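Local coordinates for protein phosphohistidine phosphatase SixA (Escherichia coli, PDB 1UJC) that acts as a protein histidine phosphatase on the phosphorylated HPt domain of the ArcB sensor in the multistep His-Asp phosphorelay, at residues R21-N26 against A56-E61; A35-G40 against F146-S151; R47-P52 against S89-A94; Y114-L119 against T124-T129. All coordinates share one frame; numbering follows the deposited sequence.

In the fold
Contact 3 is the most buried of the four, joining the inner strand 47-50 to helix 85-98 by purely apolar touches. Contacts 1 and 4 are partly buried, and both come near the bound tungstate. Contact 1 pins a loop to helix 54-66 with an amide hydrogen bond and a water, whereas contact 4 lays a proline-rich loop on helix 111-119 without any hydrogen bond. Contact 2 is a surface meeting of aromatic rings and a methionine, where helix 25-40, whose start belongs to contact 1, reaches the edge strand 144-150. Contacts 2 and 3 reach the same sheet but lie on opposite sides of the chain's centre, about 19 Å apart between contact centres.

Contact 1: residues R21-N26 against A56-E61; sequences RPLTTN and AEQTLE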
loop_
_atom_site.group_PDB
_atom_site.type_symbol
_atom_site.label_atom_id
_atom_site.label_comp_id
_atom_site.label_asym_id
_atom_site.label_seq_id
_atom_site.Cartn_x
_atom_site.Cartn_y
_atom_site.Cartn_z
ATOM N N ARG A 21 3.598 16.431 5.451
ATOM C CA ARG A 21 4.976 16.016 5.731
ATOM C C ARG A 21 5.516 15.295 4.504
ATOM O O ARG A 21 4.920 14.330 4.033
ATOM C CB ARG A 21 5.023 15.057 6.922
ATOM C CG ARG A 21 4.614 15.658 8.255
ATOM C CD ARG A 21 4.250 14.553 9.239
ATOM N NE ARG A 21 5.288 13.530 9.324
ATOM C CZ ARG A 21 5.061 12.269 9.675
ATOM N NH1 ARG A 21 3.829 11.877 9.970
ATOM N NH2 ARG A 21 6.065 11.399 9.726
ATOM N N PRO A 22 6.651 15.758 3.962
ATOM C CA PRO A 22 7.229 15.114 2.780
ATOM C C PRO A 22 8.036 13.863 3.130
ATOM O O PRO A 22 8.297 13.577 4.301
ATOM C CB PRO A 22 8.109 16.212 2.195
ATOM C CG PRO A 22 8.645 16.865 3.438
ATOM C CD PRO A 22 7.407 16.974 4.320
ATOM N N LEU A 23 8.436 13.125 2.103
ATOM C CA LEU A 23 9.222 11.916 2.294
ATOM C C LEU A 23 10.678 12.327 2.502
ATOM O O LEU A 23 11.099 13.379 2.034
ATOM C CB LEU A 23 9.093 11.032 1.050
ATOM C CG LEU A 23 8.748 9.544 1.190
ATOM C CD1 LEU A 23 7.703 9.327 2.286
ATOM C CD2 LEU A 23 8.240 9.034 -0.154
ATOM N N THR A 24 11.442 11.521 3.230
ATOM C CA THR A 24 12.856 11.826 3.432
ATOM C C THR A 24 13.620 11.157 2.289
ATOM O O THR A 24 13.069 10.329 1.560
ATOM C CB THR A 24 13.398 11.230 4.739
ATOM O OG1 THR A 24 13.424 9.801 4.623
ATOM C CG2 THR A 24 12.526 11.631 5.927
ATOM N N THR A 25 14.891 11.512 2.147
ATOM C CA THR A 25 15.737 10.932 1.117
ATOM C C THR A 25 15.754 9.414 1.265
ATOM O O THR A 25 15.608 8.687 0.283
ATOM C CB THR A 25 17.169 11.478 1.237
ATOM O OG1 THR A 25 17.156 12.880 0.942
ATOM C CG2 THR A 25 18.102 10.767 0.283
ATOM N N ASN A 26 15.928 8.945 2.496
ATOM C CA ASN A 26 15.953 7.512 2.787
ATOM C C ASN A 26 14.593 6.915 2.445
ATOM O O ASN A 26 14.512 5.839 1.854
ATOM C CB ASN A 26 16.280 7.279 4.269
ATOM C CG ASN A 26 16.095 5.830 4.695
ATOM O OD1 ASN A 26 16.839 4.936 4.273
ATOM N ND2 ASN A 26 15.091 5.591 5.535
ATOM N N ALA A 56 2.152 9.662 1.275
ATOM C CA ALA A 56 1.655 8.498 0.549
ATOM C C ALA A 56 1.832 8.727 -0.955
ATOM O O ALA A 56 2.390 7.890 -1.665
ATOM C CB ALA A 56 0.185 8.256 0.883
ATOM N N GLU A 57 1.366 9.877 -1.430
ATOM C CA GLU A 57 1.469 10.219 -2.840
ATOM C C GLU A 57 2.925 10.242 -3.319
ATOM O O GLU A 57 3.223 9.793 -4.422
ATOM C CB GLU A 57 0.796 11.577 -3.092
ATOM C CG GLU A 57 -0.662 11.619 -2.645
ATOM C CD GLU A 57 -1.308 12.987 -2.811
ATOM O OE1 GLU A 57 -0.614 14.007 -2.604
ATOM O OE2 GLU A 57 -2.516 13.041 -3.127
ATOM N N GLN A 58 3.831 10.750 -2.489
ATOM C CA GLN A 58 5.234 10.813 -2.870
ATOM C C GLN A 58 5.825 9.407 -2.937
ATOM O O GLN A 58 6.661 9.116 -3.788
ATOM C CB GLN A 58 6.027 11.657 -1.877
ATOM C CG GLN A 58 7.289 12.235 -2.484
ATOM C CD GLN A 58 8.141 12.975 -1.480
ATOM O OE1 GLN A 58 7.644 13.474 -0.471
ATOM N NE2 GLN A 58 9.433 13.069 -1.763
ATOM N N THR A 59 5.397 8.538 -2.027
ATOM C CA THR A 59 5.874 7.164 -2.037
ATOM C C THR A 59 5.449 6.561 -3.376
ATOM O O THR A 59 6.214 5.839 -4.019
ATOM C CB THR A 59 5.251 6.353 -0.889
ATOM O OG1 THR A 59 5.751 6.839 0.364
ATOM C CG2 THR A 59 5.590 4.880 -1.033
ATOM N N LEU A 60 4.231 6.891 -3.798
ATOM C CA LEU A 60 3.683 6.408 -5.065
ATOM C C LEU A 60 4.546 6.904 -6.230
ATOM O O LEU A 60 4.868 6.141 -7.136
ATOM C CB LEU A 60 2.250 6.920 -5.247
ATOM C CG LEU A 60 1.278 6.181 -6.180
ATOM C CD1 LEU A 60 0.256 7.181 -6.694
ATOM C CD2 LEU A 60 2.001 5.535 -7.347
ATOM N N GLU A 61 4.899 8.188 -6.206
ATOM C CA GLU A 61 5.728 8.777 -7.262
ATOM C C GLU A 61 6.997 7.959 -7.417
ATOM O O GLU A 61 7.330 7.492 -8.506
ATOM C CB GLU A 61 6.157 10.210 -6.918
ATOM C CG GLU A 61 5.062 11.221 -6.681
ATOM C CD GLU A 61 5.624 12.572 -6.226
ATOM O OE1 GLU A 61 4.819 13.440 -5.830
ATOM O OE2 GLU A 61 6.870 12.762 -6.265
HETATM O O HOH W 1 11.415 14.529 -0.226
#
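Gln58 reaches from helix 54-66 to Leu23, in the loop that leads into helix 25-40. Its CB lies 3.8 Å from Leu23 CD2, and CG, placed anti to the backbone N (chi1 -156°), carries the extended chain past the leucine's CB. The amide carbon CD comes within 3.3 Å of Leu23 CB. At the tip the amide splits its work. OE1 accepts a nearly straight hydrogen bond from Leu23 N, 2.7 Å long, with the donor above the carbonyl plane, while NE2 donates to a water 2.9 Å away that in turn donates to Leu23 O. Gln58 thus serves both backbone polar groups of Leu23, N directly and O through the water. With an alanine at Gln58, Leu23 N would probably lose its acceptor and the bridging water one of its holds. Farther along its own side chain, Leu23 puts CD2 3.4 Å from Thr59 OG1, a hydroxyl bonded to Arg55 O and Gly9 N. Thr24 follows as the N-cap of helix 25-40. Since Arg55, whose backbone O holds Thr59, lines the tungstate pocket, this is consistent with a second-shell contact tying the helix-entry loop to the phosphate-binding region of the histidine phosphatase fold.

Contact 2: residues A35-G40 against F146-S151; sequences ANWLKG and FNWQMS
Trp37, near the end of helix 25-40, reaches across to Trp148 and Met150, two residues apart on edge strand 144-150 and so on the same side of it. The packing is tight around the six-membered ring of Trp37. Met150 CG stands almost exactly over its face, 3.8 Å from the centroid and only 3° off the ring normal, a CH-pi contact. Bends at chi2 and chi3 of Met150 fold its chain back over the indole, bringing CE within 3.4 Å of Trp37 CZ2. The sulfur approaches obliquely, SD lying 4.7 Å from the same centroid, which makes the pair a Met-aromatic contact.

The second tryptophan meets the outer rim instead. Trp37 turns its CH2–CZ3 edge toward the face of Trp148 in an offset edge-to-face pair, the planes standing at 88° and the six-membered centroids 5.2 Å apart. The closest carbons are Trp37 CH2 and Trp148 CH2, at 3.5 Å. In Trp148, CG sits between the backbone N and the carbonyl carbon (chi1 43°), and this places its six-membered ring against the Trp37 edge.

Away from this cluster the contact thins quickly. Leu38 barely grazes the strand and packs on Ile133 of the neighbouring strand, while Asn36 and Lys39 lie exposed on parts of the helix that do not meet the strand. All three touching residues remain partly exposed, though Leu155 adds cover to Trp37 and Met150. With no hydrogen bond across it, the contact depends on dispersion, weakly polar C-H to ring attraction and sulfur–ring packing to hold the helix to the sheet edge.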
loop_
_atom_site.group_PDB
_atom_site.type_symbol
_atom_site.label_atom_id
_atom_site.label_comp_id
_atom_site.label_asym_id
_atom_site.label_seq_id
_atom_site.Cartn_x
_atom_site.Cartn_y
_atom_site.Cartn_z
ATOM N N ALA A 35 10.101 -1.025 -4.756
ATOM C CA ALA A 35 9.499 -0.968 -6.084
ATOM C C ALA A 35 10.251 -1.890 -7.038
ATOM O O ALA A 35 9.645 -2.672 -7.770
ATOM C CB ALA A 35 9.526 0.460 -6.609
ATOM N N ASN A 36 11.577 -1.799 -7.023
ATOM C CA ASN A 36 12.393 -2.636 -7.888
ATOM C C ASN A 36 12.255 -4.105 -7.515
ATOM O O ASN A 36 12.260 -4.974 -8.382
ATOM C CB ASN A 36 13.864 -2.208 -7.828
ATOM C CG ASN A 36 14.115 -0.885 -8.543
ATOM O OD1 ASN A 36 13.634 -0.668 -9.662
ATOM N ND2 ASN A 36 14.879 -0.002 -7.908
ATOM N N TRP A 37 12.124 -4.385 -6.223
ATOM C CA TRP A 37 11.970 -5.764 -5.784
ATOM C C TRP A 37 10.690 -6.333 -6.399
ATOM O O TRP A 37 10.685 -7.444 -6.932
ATOM C CB TRP A 37 11.899 -5.842 -4.257
ATOM C CG TRP A 37 11.715 -7.234 -3.772
ATOM C CD1 TRP A 37 12.656 -8.224 -3.738
ATOM C CD2 TRP A 37 10.492 -7.827 -3.326
ATOM N NE1 TRP A 37 12.092 -9.402 -3.302
ATOM C CE2 TRP A 37 10.765 -9.187 -3.043
ATOM C CE3 TRP A 37 9.188 -7.344 -3.143
ATOM C CZ2 TRP A 37 9.783 -10.067 -2.586
ATOM C CZ3 TRP A 37 8.212 -8.219 -2.689
ATOM C CH2 TRP A 37 8.515 -9.566 -2.416
ATOM N N LEU A 38 9.608 -5.564 -6.329
ATOM C CA LEU A 38 8.335 -5.992 -6.898
ATOM C C LEU A 38 8.484 -6.214 -8.394
ATOM O O LEU A 38 7.940 -7.166 -8.941
ATOM C CB LEU A 38 7.251 -4.947 -6.648
ATOM C CG LEU A 38 6.642 -4.892 -5.249
ATOM C CD1 LEU A 38 5.596 -3.789 -5.207
ATOM C CD2 LEU A 38 6.007 -6.239 -4.901
ATOM N N LYS A 39 9.227 -5.325 -9.048
ATOM C CA LYS A 39 9.465 -5.425 -10.480
ATOM C C LYS A 39 10.173 -6.743 -10.768
ATOM O O LYS A 39 9.874 -7.426 -11.747
ATOM C CB LYS A 39 10.322 -4.245 -10.944
ATOM C CG LYS A 39 10.801 -4.320 -12.384
ATOM C CD LYS A 39 11.665 -3.105 -12.708
ATOM C CE LYS A 39 12.212 -3.161 -14.117
ATOM N NZ LYS A 39 13.052 -1.965 -14.411
ATOM N N GLY A 40 11.112 -7.100 -9.899
ATOM C CA GLY A 40 11.836 -8.344 -10.069
ATOM C C GLY A 40 10.950 -9.548 -9.808
ATOM O O GLY A 40 11.267 -10.660 -10.222
ATOM N N PHE A 146 -3.442 -13.977 3.629
ATOM C CA PHE A 146 -2.199 -13.245 3.876
ATOM C C PHE A 146 -1.023 -14.109 3.407
ATOM O O PHE A 146 -0.600 -15.037 4.100
ATOM C CB PHE A 146 -2.085 -12.926 5.372
ATOM C CG PHE A 146 -0.918 -12.048 5.733
ATOM C CD1 PHE A 146 -0.321 -11.219 4.787
ATOM C CD2 PHE A 146 -0.442 -12.025 7.041
ATOM C CE1 PHE A 146 0.730 -10.383 5.131
ATOM C CE2 PHE A 146 0.613 -11.188 7.403
ATOM C CZ PHE A 146 1.202 -10.365 6.442
ATOM N N ASN A 147 -0.511 -13.793 2.221
ATOM C CA ASN A 147 0.585 -14.538 1.611
ATOM C C ASN A 147 1.935 -14.309 2.274
ATOM O O ASN A 147 2.530 -15.235 2.819
ATOM C CB ASN A 147 0.668 -14.177 0.129
ATOM C CG ASN A 147 -0.657 -14.353 -0.577
ATOM O OD1 ASN A 147 -1.032 -13.550 -1.435
ATOM N ND2 ASN A 147 -1.378 -15.411 -0.221
ATOM N N TRP A 148 2.423 -13.078 2.220
ATOM C CA TRP A 148 3.708 -12.749 2.822
ATOM C C TRP A 148 3.850 -11.258 3.083
ATOM O O TRP A 148 2.963 -10.464 2.770
ATOM C CB TRP A 148 4.859 -13.220 1.924
ATOM C CG TRP A 148 4.657 -12.929 0.457
ATOM C CD1 TRP A 148 4.212 -13.798 -0.496
ATOM C CD2 TRP A 148 4.873 -11.680 -0.212
ATOM N NE1 TRP A 148 4.139 -13.170 -1.716
ATOM C CE2 TRP A 148 4.538 -11.869 -1.569
ATOM C CE3 TRP A 148 5.317 -10.419 0.205
ATOM C CZ2 TRP A 148 4.633 -10.844 -2.513
ATOM C CZ3 TRP A 148 5.412 -9.400 -0.734
ATOM C CH2 TRP A 148 5.071 -9.620 -2.078
ATOM N N GLN A 149 4.984 -10.891 3.662
ATOM C CA GLN A 149 5.274 -9.501 3.974
ATOM C C GLN A 149 6.761 -9.296 3.727
ATOM O O GLN A 149 7.583 -10.105 4.153
ATOM C CB GLN A 149 4.948 -9.232 5.438
ATOM C CG GLN A 149 4.871 -7.782 5.816
ATOM C CD GLN A 149 5.106 -7.599 7.296
ATOM O OE1 GLN A 149 4.620 -8.387 8.122
ATOM N NE2 GLN A 149 5.852 -6.569 7.645
ATOM N N MET A 150 7.108 -8.217 3.039
ATOM C CA MET A 150 8.502 -7.933 2.733
ATOM C C MET A 150 8.835 -6.517 3.172
ATOM O O MET A 150 8.027 -5.611 3.005
ATOM C CB MET A 150 8.730 -8.082 1.224
ATOM C CG MET A 150 10.146 -7.794 0.751
ATOM S SD MET A 150 11.362 -8.948 1.409
ATOM C CE MET A 150 10.844 -10.471 0.617
ATOM N N SER A 151 10.021 -6.320 3.738
ATOM C CA SER A 151 10.412 -4.981 4.172
ATOM C C SER A 151 11.805 -4.622 3.661
ATOM O O SER A 151 12.607 -5.506 3.347
ATOM C CB SER A 151 10.350 -4.877 5.702
ATOM O OG SER A 151 11.175 -5.840 6.326
#

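Contact 3: residues R47-P52 against S89-A94; sequences RVLVSP and SAYLQA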
loop_
_atom_site.group_PDB
_atom_site.type_symbol
_atom_site.label_atom_id
_atom_site.label_comp_id
_atom_site.label_asym_id
_atom_site.label_seq_id
_atom_site.Cartn_x
_atom_site.Cartn_y
_atom_site.Cartn_z
ATOM N N ARG A 47 -4.174 -1.541 -10.869
ATOM C CA ARG A 47 -4.807 -0.380 -10.258
ATOM C C ARG A 47 -4.033 0.107 -9.038
ATOM O O ARG A 47 -3.366 -0.678 -8.357
ATOM C CB ARG A 47 -6.243 -0.728 -9.852
ATOM C CG ARG A 47 -7.167 -1.016 -11.030
ATOM C CD ARG A 47 -7.562 0.275 -11.737
ATOM N NE ARG A 47 -8.618 0.987 -11.022
ATOM C CZ ARG A 47 -9.894 0.606 -10.997
ATOM N NH1 ARG A 47 -10.277 -0.485 -11.652
ATOM N NH2 ARG A 47 -10.790 1.322 -10.325
ATOM N N VAL A 48 -4.137 1.403 -8.762
ATOM C CA VAL A 48 -3.449 1.997 -7.627
ATOM C C VAL A 48 -4.376 2.868 -6.783
ATOM O O VAL A 48 -5.072 3.741 -7.302
ATOM C CB VAL A 48 -2.258 2.846 -8.102
ATOM C CG1 VAL A 48 -1.583 3.511 -6.917
ATOM C CG2 VAL A 48 -1.281 1.968 -8.859
ATOM N N LEU A 49 -4.372 2.615 -5.477
ATOM C CA LEU A 49 -5.186 3.361 -4.525
ATOM C C LEU A 49 -4.201 3.998 -3.553
ATOM O O LEU A 49 -3.345 3.311 -2.997
ATOM C CB LEU A 49 -6.129 2.414 -3.777
ATOM C CG LEU A 49 -6.964 1.473 -4.652
ATOM C CD1 LEU A 49 -7.813 0.562 -3.770
ATOM C CD2 LEU A 49 -7.849 2.288 -5.582
ATOM N N VAL A 50 -4.312 5.304 -3.349
ATOM C CA VAL A 50 -3.382 5.996 -2.464
ATOM C C VAL A 50 -4.039 6.995 -1.516
ATOM O O VAL A 50 -5.079 7.572 -1.824
ATOM C CB VAL A 50 -2.308 6.741 -3.300
ATOM C CG1 VAL A 50 -2.972 7.807 -4.166
ATOM C CG2 VAL A 50 -1.253 7.357 -2.386
ATOM N N SER A 51 -3.418 7.180 -0.355
ATOM C CA SER A 51 -3.893 8.128 0.640
ATOM C C SER A 51 -3.673 9.539 0.103
ATOM O O SER A 51 -2.746 9.776 -0.666
ATOM C CB SER A 51 -3.111 7.960 1.941
ATOM O OG SER A 51 -3.245 9.107 2.758
ATOM N N PRO A 52 -4.531 10.490 0.501
ATOM C CA PRO A 52 -4.448 11.893 0.072
ATOM C C PRO A 52 -3.251 12.629 0.681
ATOM O O PRO A 52 -2.892 13.714 0.232
ATOM C CB PRO A 52 -5.770 12.486 0.563
ATOM C CG PRO A 52 -6.684 11.304 0.625
ATOM C CD PRO A 52 -5.791 10.245 1.218
ATOM N N SER A 89 -12.086 -2.066 2.549
ATOM C CA SER A 89 -12.365 -3.473 2.285
ATOM C C SER A 89 -13.432 -3.628 1.197
ATOM O O SER A 89 -13.280 -4.428 0.268
ATOM C CB SER A 89 -12.842 -4.140 3.577
ATOM O OG SER A 89 -13.419 -5.403 3.322
ATOM N N ALA A 90 -14.510 -2.858 1.320
ATOM C CA ALA A 90 -15.603 -2.906 0.353
ATOM C C ALA A 90 -15.173 -2.393 -1.023
ATOM O O ALA A 90 -15.614 -2.905 -2.053
ATOM C CB ALA A 90 -16.786 -2.092 0.866
ATOM N N TYR A 91 -14.316 -1.377 -1.038
ATOM C CA TYR A 91 -13.831 -0.811 -2.291
ATOM C C TYR A 91 -13.034 -1.910 -3.006
ATOM O O TYR A 91 -13.193 -2.131 -4.208
ATOM C CB TYR A 91 -12.934 0.403 -1.998
ATOM C CG TYR A 91 -12.616 1.293 -3.189
ATOM C CD1 TYR A 91 -13.271 2.514 -3.366
ATOM C CD2 TYR A 91 -11.627 0.941 -4.111
ATOM C CE1 TYR A 91 -12.943 3.364 -4.424
ATOM C CE2 TYR A 91 -11.294 1.784 -5.173
ATOM C CZ TYR A 91 -11.956 2.993 -5.321
ATOM O OH TYR A 91 -11.629 3.836 -6.364
ATOM N N LEU A 92 -12.189 -2.609 -2.253
ATOM C CA LEU A 92 -11.379 -3.682 -2.815
ATOM C C LEU A 92 -12.234 -4.844 -3.322
ATOM O O LEU A 92 -11.942 -5.419 -4.370
ATOM C CB LEU A 92 -10.360 -4.179 -1.781
ATOM C CG LEU A 92 -9.090 -3.329 -1.668
ATOM C CD1 LEU A 92 -8.310 -3.688 -0.405
ATOM C CD2 LEU A 92 -8.236 -3.544 -2.906
ATOM N N GLN A 93 -13.293 -5.178 -2.586
ATOM C CA GLN A 93 -14.179 -6.263 -2.996
ATOM C C GLN A 93 -14.862 -5.866 -4.304
ATOM O O GLN A 93 -15.060 -6.700 -5.189
ATOM C CB GLN A 93 -15.221 -6.561 -1.903
ATOM C CG GLN A 93 -16.310 -7.555 -2.323
ATOM C CD GLN A 93 -17.114 -8.113 -1.155
ATOM O OE1 GLN A 93 -17.389 -7.412 -0.177
ATOM N NE2 GLN A 93 -17.510 -9.380 -1.263
ATOM N N ALA A 94 -15.207 -4.585 -4.425
ATOM C CA ALA A 94 -15.839 -4.077 -5.636
ATOM C C ALA A 94 -14.914 -4.338 -6.820
ATOM O O ALA A 94 -15.302 -4.988 -7.789
ATOM C CB ALA A 94 -16.107 -2.588 -5.510
#
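Leu49, on strand 47-50, spreads its two methyl groups against Tyr91 and Leu92 of helix 85-98. Its conformation is a relaxed one: CG stands anti to the carbonyl carbon (chi1 -51°) and the second torsion sets one methyl, CD1, near anti. The fork therefore opens toward the helix. CD2 meets Tyr91 CE2 at 3.5 Å, and CD1 lies beside the same part of the ring, 3.8 Å from Tyr91 CD2. CD1 also approaches Leu92 CD2, at 4.2 Å.

Tyr91 swings outward from the helix with CG anti to the backbone N (chi1 -166°), which carries its ring toward the strand, against Leu49. The leucine methyls approach the ring obliquely. The phenolic oxygen goes beyond this apolar patch to hydrogen-bond Glu74 OE1 on the outermost strand 74-75. Leu92 behaves differently: its CB leaves the helix at a slant to the strand, and CD2, at the far end of the chain, makes the touch.

Beside the patch, Arg47 curls through bends at all four side-chain torsions, bringing NE to Glu74 OE2 and NH1 to Glu98 as salt bridges, so that Glu74 has a partner on each carboxylate oxygen, which probably favours its charged form. Val48 and Val50 lie on the opposite face of the strand and pack against Leu60 of helix 54-66, as expected from the alternation of strand side chains. A strand covered by helices on both faces is characteristic of a three-layer alpha/beta/alpha fold, here that of the histidine phosphatase superfamily.

Contact 4: residues Y114-L119 against T124-T129; sequences YLVAEL and TPPMFT
Val116 and Tyr114 turn toward the loop 124-129 through their first torsions. In Val116, CG1 is anti to the backbone N (chi1 173°) and CG2 anti to the carbonyl carbon, so that the branch straddles the edge of the Pro126 ring. In Tyr114 the ring carbon CG is anti to the carbonyl carbon (chi1 -57°); CB leaves pointing away from the loop, yet the ring swings back to put CD1 3.9 Å from Pro125 CG. Val116 CB sits 3.8 Å from Pro126 CD, and CG2 reaches the edge of the Phe128 ring, 4.1 Å from CE2 and near the ring plane. Ala117 fills in beside them, its CB 4.1 Å from Pro125 N.

After helix 111-119 the chain doubles back, and its two consecutive prolines, both in a polyproline-II-like conformation, run over the helix in the connection to the antiparallel strand 133-138 of the histidine phosphatase alpha/beta fold. No hydrogen bond crosses the contact, which is wholly apolar. An alanine in place of Val116 would probably open a gap beside the Pro126 ring and leave the Phe128 ring edge without its methyl neighbour. Ile5 of strand 2-7 also touches Val116 and Phe128, and Phe146 of strand 144-150 covers Val116 and Pro126. Phe128 itself packs on Leu109, a residue of the tungstate pocket, and its own side chain lies about 7 Å from the bound ion.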
loop_
_atom_site.group_PDB
_atom_site.type_symbol
_atom_site.label_atom_id
_atom_site.label_comp_id
_atom_site.label_asym_id
_atom_site.label_seq_id
_atom_site.Cartn_x
_atom_site.Cartn_y
_atom_site.Cartn_z
ATOM N N TYR A 114 -4.585 -3.031 10.250
ATOM C CA TYR A 114 -5.986 -3.417 10.399
ATOM C C TYR A 114 -6.585 -3.896 9.080
ATOM O O TYR A 114 -7.438 -4.783 9.064
ATOM C CB TYR A 114 -6.829 -2.245 10.916
ATOM C CG TYR A 114 -6.367 -1.659 12.226
ATOM C CD1 TYR A 114 -6.070 -2.474 13.317
ATOM C CD2 TYR A 114 -6.243 -0.279 12.382
ATOM C CE1 TYR A 114 -5.659 -1.927 14.533
ATOM C CE2 TYR A 114 -5.836 0.276 13.590
ATOM C CZ TYR A 114 -5.547 -0.552 14.662
ATOM O OH TYR A 114 -5.170 0.009 15.866
ATOM N N LEU A 115 -6.142 -3.296 7.980
ATOM C CA LEU A 115 -6.644 -3.669 6.664
ATOM C C LEU A 115 -6.380 -5.140 6.372
ATOM O O LEU A 115 -7.267 -5.847 5.892
ATOM C CB LEU A 115 -6.001 -2.801 5.578
ATOM C CG LEU A 115 -6.497 -3.036 4.149
ATOM C CD1 LEU A 115 -8.010 -2.876 4.082
ATOM C CD2 LEU A 115 -5.824 -2.049 3.216
ATOM N N VAL A 116 -5.159 -5.600 6.647
ATOM C CA VAL A 116 -4.818 -6.999 6.417
ATOM C C VAL A 116 -5.716 -7.919 7.243
ATOM O O VAL A 116 -6.223 -8.915 6.733
ATOM C CB VAL A 116 -3.344 -7.298 6.780
ATOM C CG1 VAL A 116 -3.076 -8.799 6.686
ATOM C CG2 VAL A 116 -2.415 -6.550 5.843
ATOM N N ALA A 117 -5.904 -7.584 8.517
ATOM C CA ALA A 117 -6.742 -8.395 9.404
ATOM C C ALA A 117 -8.182 -8.395 8.909
ATOM O O ALA A 117 -8.815 -9.446 8.815
ATOM C CB ALA A 117 -6.680 -7.856 10.829
ATOM N N GLU A 118 -8.690 -7.207 8.595
ATOM C CA GLU A 118 -10.052 -7.048 8.092
ATOM C C GLU A 118 -10.280 -7.900 6.845
ATOM O O GLU A 118 -11.329 -8.518 6.692
ATOM C CB GLU A 118 -10.311 -5.575 7.770
ATOM C CG GLU A 118 -11.597 -5.274 7.007
ATOM C CD GLU A 118 -12.847 -5.527 7.821
ATOM O OE1 GLU A 118 -12.753 -5.560 9.064
ATOM O OE2 GLU A 118 -13.932 -5.674 7.213
ATOM N N LEU A 119 -9.291 -7.927 5.957
ATOM C CA LEU A 119 -9.394 -8.699 4.723
ATOM C C LEU A 119 -9.147 -10.191 4.929
ATOM O O LEU A 119 -9.746 -11.032 4.252
ATOM C CB LEU A 119 -8.388 -8.173 3.692
ATOM C CG LEU A 119 -8.483 -6.707 3.270
ATOM C CD1 LEU A 119 -7.248 -6.341 2.465
ATOM C CD2 LEU A 119 -9.744 -6.477 2.456
ATOM N N THR A 124 -3.975 -11.373 12.795
ATOM C CA THR A 124 -3.930 -10.227 13.695
ATOM C C THR A 124 -3.241 -9.124 12.888
ATOM O O THR A 124 -2.552 -9.401 11.905
ATOM C CB THR A 124 -3.093 -10.518 14.962
ATOM O OG1 THR A 124 -1.779 -10.936 14.580
ATOM C CG2 THR A 124 -3.741 -11.609 15.795
ATOM N N PRO A 125 -3.421 -7.857 13.284
ATOM C CA PRO A 125 -2.778 -6.770 12.535
ATOM C C PRO A 125 -1.258 -6.957 12.505
ATOM O O PRO A 125 -0.614 -6.957 13.545
ATOM C CB PRO A 125 -3.187 -5.521 13.318
ATOM C CG PRO A 125 -4.483 -5.925 13.972
ATOM C CD PRO A 125 -4.186 -7.332 14.426
ATOM N N PRO A 126 -0.669 -7.147 11.313
ATOM C CA PRO A 126 0.790 -7.320 11.301
ATOM C C PRO A 126 1.537 -5.993 11.456
ATOM O O PRO A 126 0.956 -4.919 11.286
ATOM C CB PRO A 126 1.048 -7.991 9.952
ATOM C CG PRO A 126 -0.044 -7.430 9.079
ATOM C CD PRO A 126 -1.257 -7.446 9.994
ATOM N N MET A 127 2.824 -6.083 11.790
ATOM C CA MET A 127 3.688 -4.914 11.970
ATOM C C MET A 127 4.278 -4.459 10.623
ATOM O O MET A 127 4.878 -5.255 9.897
ATOM C CB MET A 127 4.822 -5.264 12.940
ATOM C CG MET A 127 5.898 -4.192 13.078
ATOM S SD MET A 127 5.415 -2.817 14.134
ATOM C CE MET A 127 5.794 -3.499 15.802
ATOM N N PHE A 128 4.117 -3.174 10.314
ATOM C CA PHE A 128 4.592 -2.581 9.064
ATOM C C PHE A 128 5.725 -1.560 9.239
ATOM O O PHE A 128 5.530 -0.525 9.868
ATOM C CB PHE A 128 3.437 -1.847 8.367
ATOM C CG PHE A 128 2.607 -2.710 7.456
ATOM C CD1 PHE A 128 2.968 -2.881 6.121
ATOM C CD2 PHE A 128 1.440 -3.307 7.916
ATOM C CE1 PHE A 128 2.171 -3.630 5.259
ATOM C CE2 PHE A 128 0.636 -4.059 7.061
ATOM C CZ PHE A 128 1.002 -4.219 5.733
ATOM N N THR A 129 6.900 -1.840 8.687
ATOM C CA THR A 129 7.991 -0.868 8.762
ATOM C C THR A 129 7.754 0.014 7.532
ATOM O O THR A 129 7.016 -0.387 6.630
ATOM C CB THR A 129 9.368 -1.539 8.653
ATOM O OG1 THR A 129 9.549 -2.053 7.329
ATOM C CG2 THR A 129 9.477 -2.688 9.655
#